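Local coordinates for MlnE (Bacillus amyloliquefaciens subsp. plantarum, PDB 5D2E), which binds NADP as the N-terminal B-type ketoreductase part of a macrolactin polyketide synthase and probably reduces beta-keto groups of the growing chain to hydroxyls, at residues S151-M163 with I369-I381. Sequence-based numbering, arbitrary orientation.
Sequences SLYSLFQMFQAFM and IIKKTKESIEEVI
Tyr153 fits as a knob among Lys374, Ile377, Glu378 and Ile381, joining helix 141-164 of the first Rossmann-like half to helix 374-381 of the NADP-binding KR half. Lys374 NZ stands over one ring face, 4.2 Å from the Tyr153 centroid and only 4° off the normal, a cation-pi contact; Leu152 CD2 lies over the opposite face. The lysine, bent at its last torsion (chi4 -69°), also forms a salt bridge from NZ to Glu378 OE2 (3.0 Å). One turn on, Ile377 CD1 sits 3.6 Å from the Phe156 ring centroid in a CH-pi contact, while Ile369 CD1 meets the ring edge. Gln160, extended with CG anti to its N (chi1 -158°), spends both amide hydrogens on the incoming loop: NE2 donates to Lys372 O (2.8 Å) in the amide plane and to Ile369 O (2.9 Å), which also accepts from Lys372 N. Behind this layer, Thr373 OG1 N-caps helix 374-381 through Ser376 N (3.1 Å), and Lys372 NZ hydrogen-bonds Ser376 OG and forms a salt bridge with Asp420. Two carbonyls gripped by one amide should fix the loop's course into the helix, while the paired Lys374 probably keeps its charge over the tyrosine.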
loop_
_atom_site.group_PDB
_atom_site.type_symbol
_atom_site.label_atom_id
_atom_site.label_comp_id
_atom_site.label_asym_id
_atom_site.label_seq_id
_atom_site.Cartn_x
_atom_site.Cartn_y
_atom_site.Cartn_z
ATOM N N SER A 151 -5.686 -11.949 -4.864
ATOM C CA SER A 151 -5.697 -11.225 -3.621
ATOM C C SER A 151 -6.746 -10.105 -3.709
ATOM O O SER A 151 -7.917 -10.331 -3.446
ATOM C CB SER A 151 -4.303 -10.694 -3.253
ATOM O OG SER A 151 -3.685 -9.908 -4.301
ATOM N N LEU A 152 -6.343 -8.928 -4.156
ATOM C CA LEU A 152 -7.240 -7.761 -4.257
ATOM C C LEU A 152 -8.515 -8.021 -5.011
ATOM O O LEU A 152 -9.621 -7.771 -4.484
ATOM C CB LEU A 152 -6.480 -6.586 -4.922
ATOM C CG LEU A 152 -7.322 -5.328 -5.273
ATOM C CD1 LEU A 152 -7.780 -4.668 -3.981
ATOM C CD2 LEU A 152 -6.502 -4.431 -6.200
ATOM N N TYR A 153 -8.420 -8.570 -6.215
ATOM C CA TYR A 153 -9.620 -8.727 -6.982
ATOM C C TYR A 153 -10.556 -9.837 -6.460
ATOM O O TYR A 153 -11.766 -9.657 -6.422
ATOM C CB TYR A 153 -9.352 -8.845 -8.469
ATOM C CG TYR A 153 -8.834 -7.541 -9.092
ATOM C CD1 TYR A 153 -9.631 -6.418 -9.158
ATOM C CD2 TYR A 153 -7.573 -7.451 -9.623
ATOM C CE1 TYR A 153 -9.153 -5.210 -9.719
ATOM C CE2 TYR A 153 -7.082 -6.258 -10.176
ATOM C CZ TYR A 153 -7.873 -5.159 -10.241
ATOM O OH TYR A 153 -7.354 -4.024 -10.784
ATOM N N SER A 154 -9.989 -10.937 -6.014
ATOM C CA SER A 154 -10.787 -12.018 -5.486
ATOM C C SER A 154 -11.519 -11.498 -4.244
ATOM O O SER A 154 -12.706 -11.744 -4.022
ATOM C CB SER A 154 -9.873 -13.199 -5.061
ATOM O OG SER A 154 -10.723 -14.115 -4.323
ATOM N N LEU A 155 -10.816 -10.764 -3.415
ATOM C CA LEU A 155 -11.437 -10.204 -2.205
ATOM C C LEU A 155 -12.498 -9.170 -2.524
ATOM O O LEU A 155 -13.501 -9.114 -1.842
ATOM C CB LEU A 155 -10.376 -9.614 -1.259
ATOM C CG LEU A 155 -9.533 -10.604 -0.419
ATOM C CD1 LEU A 155 -8.382 -9.844 0.174
ATOM C CD2 LEU A 155 -10.319 -11.390 0.652
ATOM N N PHE A 156 -12.244 -8.344 -3.523
ATOM C CA PHE A 156 -13.249 -7.382 -3.943
ATOM C C PHE A 156 -14.514 -8.119 -4.406
ATOM O O PHE A 156 -15.608 -7.778 -3.924
ATOM C CB PHE A 156 -12.706 -6.535 -5.047
ATOM C CG PHE A 156 -13.755 -5.883 -5.868
ATOM C CD1 PHE A 156 -14.521 -4.863 -5.333
ATOM C CD2 PHE A 156 -13.957 -6.285 -7.153
ATOM C CE1 PHE A 156 -15.511 -4.264 -6.090
ATOM C CE2 PHE A 156 -14.935 -5.697 -7.902
ATOM C CZ PHE A 156 -15.694 -4.670 -7.379
ATOM N N GLN A 157 -14.361 -9.133 -5.277
ATOM C CA GLN A 157 -15.517 -9.907 -5.723
ATOM C C GLN A 157 -16.251 -10.542 -4.514
ATOM O O GLN A 157 -17.508 -10.538 -4.430
ATOM C CB GLN A 157 -15.189 -10.953 -6.767
ATOM C CG GLN A 157 -14.555 -10.478 -8.080
ATOM C CD GLN A 157 -15.399 -9.514 -8.906
ATOM O OE1 GLN A 157 -14.947 -8.909 -9.919
ATOM N NE2 GLN A 157 -16.648 -9.421 -8.532
ATOM N N MET A 158 -15.477 -11.085 -3.575
ATOM C CA MET A 158 -16.039 -11.789 -2.459
ATOM C C MET A 158 -16.819 -10.843 -1.570
ATOM O O MET A 158 -17.961 -11.106 -1.243
ATOM C CB MET A 158 -14.938 -12.480 -1.666
ATOM C CG MET A 158 -15.474 -13.215 -0.438
ATOM S SD MET A 158 -14.167 -13.626 0.759
ATOM C CE MET A 158 -14.011 -12.006 1.551
ATOM N N PHE A 159 -16.240 -9.689 -1.218
ATOM C CA PHE A 159 -16.950 -8.779 -0.324
ATOM C C PHE A 159 -18.151 -8.150 -1.019
ATOM O O PHE A 159 -19.206 -8.037 -0.431
ATOM C CB PHE A 159 -16.053 -7.671 0.168
ATOM C CG PHE A 159 -15.087 -8.093 1.193
ATOM C CD1 PHE A 159 -15.534 -8.569 2.411
ATOM C CD2 PHE A 159 -13.723 -7.927 0.999
ATOM C CE1 PHE A 159 -14.654 -8.943 3.400
ATOM C CE2 PHE A 159 -12.836 -8.297 1.992
ATOM C CZ PHE A 159 -13.291 -8.806 3.179
ATOM N N GLN A 160 -18.031 -7.802 -2.284
ATOM C CA GLN A 160 -19.145 -7.232 -2.946
ATOM C C GLN A 160 -20.318 -8.228 -3.032
ATOM O O GLN A 160 -21.463 -7.859 -2.789
ATOM C CB GLN A 160 -18.748 -6.704 -4.287
ATOM C CG GLN A 160 -19.704 -5.670 -4.794
ATOM C CD GLN A 160 -19.261 -5.063 -6.128
ATOM O OE1 GLN A 160 -19.320 -5.732 -7.156
ATOM N NE2 GLN A 160 -18.920 -3.759 -6.117
ATOM N N ALA A 161 -20.027 -9.457 -3.442
ATOM C CA ALA A 161 -21.040 -10.509 -3.531
ATOM C C ALA A 161 -21.623 -10.781 -2.173
ATOM O O ALA A 161 -22.862 -10.952 -2.066
ATOM C CB ALA A 161 -20.439 -11.792 -4.101
ATOM N N PHE A 162 -20.772 -10.889 -1.126
ATOM C CA PHE A 162 -21.314 -11.178 0.196
ATOM C C PHE A 162 -22.288 -10.098 0.644
ATOM O O PHE A 162 -23.306 -10.424 1.277
ATOM C CB PHE A 162 -20.257 -11.289 1.269
ATOM C CG PHE A 162 -19.496 -12.596 1.264
ATOM C CD1 PHE A 162 -19.660 -13.530 0.249
ATOM C CD2 PHE A 162 -18.551 -12.834 2.269
ATOM C CE1 PHE A 162 -18.964 -14.725 0.292
ATOM C CE2 PHE A 162 -17.840 -14.006 2.284
ATOM C CZ PHE A 162 -18.066 -14.942 1.285
ATOM N N MET A 163 -21.964 -8.833 0.357
ATOM C CA MET A 163 -22.858 -7.768 0.837
ATOM C C MET A 163 -24.109 -7.750 -0.002
ATOM O O MET A 163 -25.216 -7.577 0.548
ATOM C CB MET A 163 -22.142 -6.427 0.902
ATOM C CG MET A 163 -21.117 -6.456 2.042
ATOM S SD MET A 163 -20.284 -4.861 2.316
ATOM C CE MET A 163 -19.374 -4.859 0.799
ATOM N N ILE A 369 -16.828 -0.021 -1.403
ATOM C CA ILE A 369 -16.697 -1.315 -2.072
ATOM C C ILE A 369 -18.003 -1.752 -2.740
ATOM O O ILE A 369 -17.972 -2.281 -3.832
ATOM C CB ILE A 369 -16.238 -2.383 -1.036
ATOM C CG1 ILE A 369 -14.747 -2.330 -0.870
ATOM C CG2 ILE A 369 -16.575 -3.818 -1.478
ATOM C CD1 ILE A 369 -14.042 -2.828 -2.131
ATOM N N ILE A 370 -19.136 -1.515 -2.079
ATOM C CA ILE A 370 -20.462 -1.912 -2.634
ATOM C C ILE A 370 -20.750 -1.229 -3.965
ATOM O O ILE A 370 -21.501 -1.773 -4.725
ATOM C CB ILE A 370 -21.673 -1.669 -1.661
ATOM C CG1 ILE A 370 -21.708 -0.240 -1.088
ATOM C CG2 ILE A 370 -21.620 -2.628 -0.506
ATOM C CD1 ILE A 370 -22.860 0.078 -0.127
ATOM N N LYS A 371 -20.153 -0.059 -4.230
ATOM C CA LYS A 371 -20.357 0.709 -5.459
ATOM C C LYS A 371 -19.169 0.716 -6.401
ATOM O O LYS A 371 -19.265 1.227 -7.514
ATOM C CB LYS A 371 -20.681 2.146 -5.097
ATOM C CG LYS A 371 -21.850 2.259 -4.117
ATOM C CD LYS A 371 -23.140 2.760 -4.736
ATOM C CE LYS A 371 -23.123 4.290 -4.807
ATOM N NZ LYS A 371 -24.487 4.892 -4.827
ATOM N N LYS A 372 -18.032 0.177 -5.975
ATOM C CA LYS A 372 -16.894 0.104 -6.865
ATOM C C LYS A 372 -17.145 -0.852 -7.976
ATOM O O LYS A 372 -17.856 -1.791 -7.850
ATOM C CB LYS A 372 -15.630 -0.421 -6.136
ATOM C CG LYS A 372 -14.822 0.624 -5.425
ATOM C CD LYS A 372 -13.903 1.379 -6.339
ATOM C CE LYS A 372 -13.276 2.565 -5.616
ATOM N NZ LYS A 372 -12.426 3.245 -6.601
ATOM N N THR A 373 -16.471 -0.608 -9.074
ATOM C CA THR A 373 -16.350 -1.585 -10.151
ATOM C C THR A 373 -14.929 -1.969 -10.314
ATOM O O THR A 373 -14.005 -1.249 -9.920
ATOM C CB THR A 373 -16.781 -1.003 -11.492
ATOM O OG1 THR A 373 -15.860 0.016 -11.897
ATOM C CG2 THR A 373 -18.183 -0.464 -11.457
ATOM N N LYS A 374 -14.732 -3.105 -10.949
ATOM C CA LYS A 374 -13.421 -3.617 -11.184
ATOM C C LYS A 374 -12.605 -2.647 -11.988
ATOM O O LYS A 374 -11.419 -2.472 -11.705
ATOM C CB LYS A 374 -13.524 -4.928 -11.939
ATOM C CG LYS A 374 -12.221 -5.645 -12.129
ATOM C CD LYS A 374 -12.421 -6.795 -13.127
ATOM C CE LYS A 374 -11.333 -7.846 -12.927
ATOM N NZ LYS A 374 -9.987 -7.354 -13.349
ATOM N N GLU A 375 -13.232 -2.022 -12.984
ATOM C CA GLU A 375 -12.570 -1.039 -13.805
ATOM C C GLU A 375 -12.071 0.179 -13.063
ATOM O O GLU A 375 -11.021 0.701 -13.386
ATOM C CB GLU A 375 -13.489 -0.590 -14.949
ATOM C CG GLU A 375 -13.609 -1.714 -15.997
ATOM C CD GLU A 375 -14.625 -2.807 -15.639
ATOM O OE1 GLU A 375 -15.489 -2.614 -14.727
ATOM O OE2 GLU A 375 -14.526 -3.884 -16.259
ATOM N N SER A 376 -12.840 0.648 -12.103
ATOM C CA SER A 376 -12.453 1.745 -11.286
ATOM C C SER A 376 -11.231 1.420 -10.426
ATOM O O SER A 376 -10.314 2.235 -10.292
ATOM C CB SER A 376 -13.631 2.093 -10.399
ATOM O OG SER A 376 -13.281 3.169 -9.598
ATOM N N ILE A 377 -11.243 0.236 -9.829
ATOM C CA ILE A 377 -10.072 -0.277 -9.065
ATOM C C ILE A 377 -8.842 -0.316 -9.989
ATOM O O ILE A 377 -7.790 0.242 -9.606
ATOM C CB ILE A 377 -10.350 -1.656 -8.476
ATOM C CG1 ILE A 377 -11.512 -1.542 -7.494
ATOM C CG2 ILE A 377 -9.096 -2.181 -7.810
ATOM C CD1 ILE A 377 -12.030 -2.873 -6.992
ATOM N N GLU A 378 -8.968 -0.902 -11.183
ATOM C CA GLU A 378 -7.843 -0.973 -12.146
ATOM C C GLU A 378 -7.244 0.388 -12.427
ATOM O O GLU A 378 -6.022 0.527 -12.488
ATOM C CB GLU A 378 -8.214 -1.588 -13.494
ATOM C CG GLU A 378 -8.689 -3.022 -13.406
ATOM C CD GLU A 378 -9.377 -3.584 -14.671
ATOM O OE1 GLU A 378 -9.944 -2.850 -15.509
ATOM O OE2 GLU A 378 -9.326 -4.819 -14.809
ATOM N N GLU A 379 -8.121 1.383 -12.604
ATOM C CA GLU A 379 -7.672 2.755 -12.808
ATOM C C GLU A 379 -6.942 3.343 -11.659
ATOM O O GLU A 379 -5.922 3.986 -11.849
ATOM C CB GLU A 379 -8.862 3.686 -13.128
ATOM C CG GLU A 379 -9.408 3.410 -14.505
ATOM C CD GLU A 379 -10.571 4.369 -14.762
ATOM O OE1 GLU A 379 -10.312 5.594 -14.792
ATOM O OE2 GLU A 379 -11.696 3.903 -14.782
ATOM N N VAL A 380 -7.465 3.192 -10.461
ATOM C CA VAL A 380 -6.818 3.779 -9.281
ATOM C C VAL A 380 -5.468 3.140 -8.997
ATOM O O VAL A 380 -4.535 3.835 -8.589
ATOM C CB VAL A 380 -7.742 3.682 -8.079
ATOM C CG1 VAL A 380 -7.023 3.926 -6.775
ATOM C CG2 VAL A 380 -8.925 4.608 -8.258
ATOM N N ILE A 381 -5.358 1.815 -9.159
ATOM C CA ILE A 381 -4.117 1.159 -8.778
ATOM C C ILE A 381 -3.013 1.280 -9.845
ATOM O O ILE A 381 -1.826 1.100 -9.500
ATOM C CB ILE A 381 -4.276 -0.339 -8.397
ATOM C CG1 ILE A 381 -4.534 -1.225 -9.605
ATOM C CG2 ILE A 381 -5.330 -0.478 -7.303
ATOM C CD1 ILE A 381 -4.520 -2.721 -9.249
#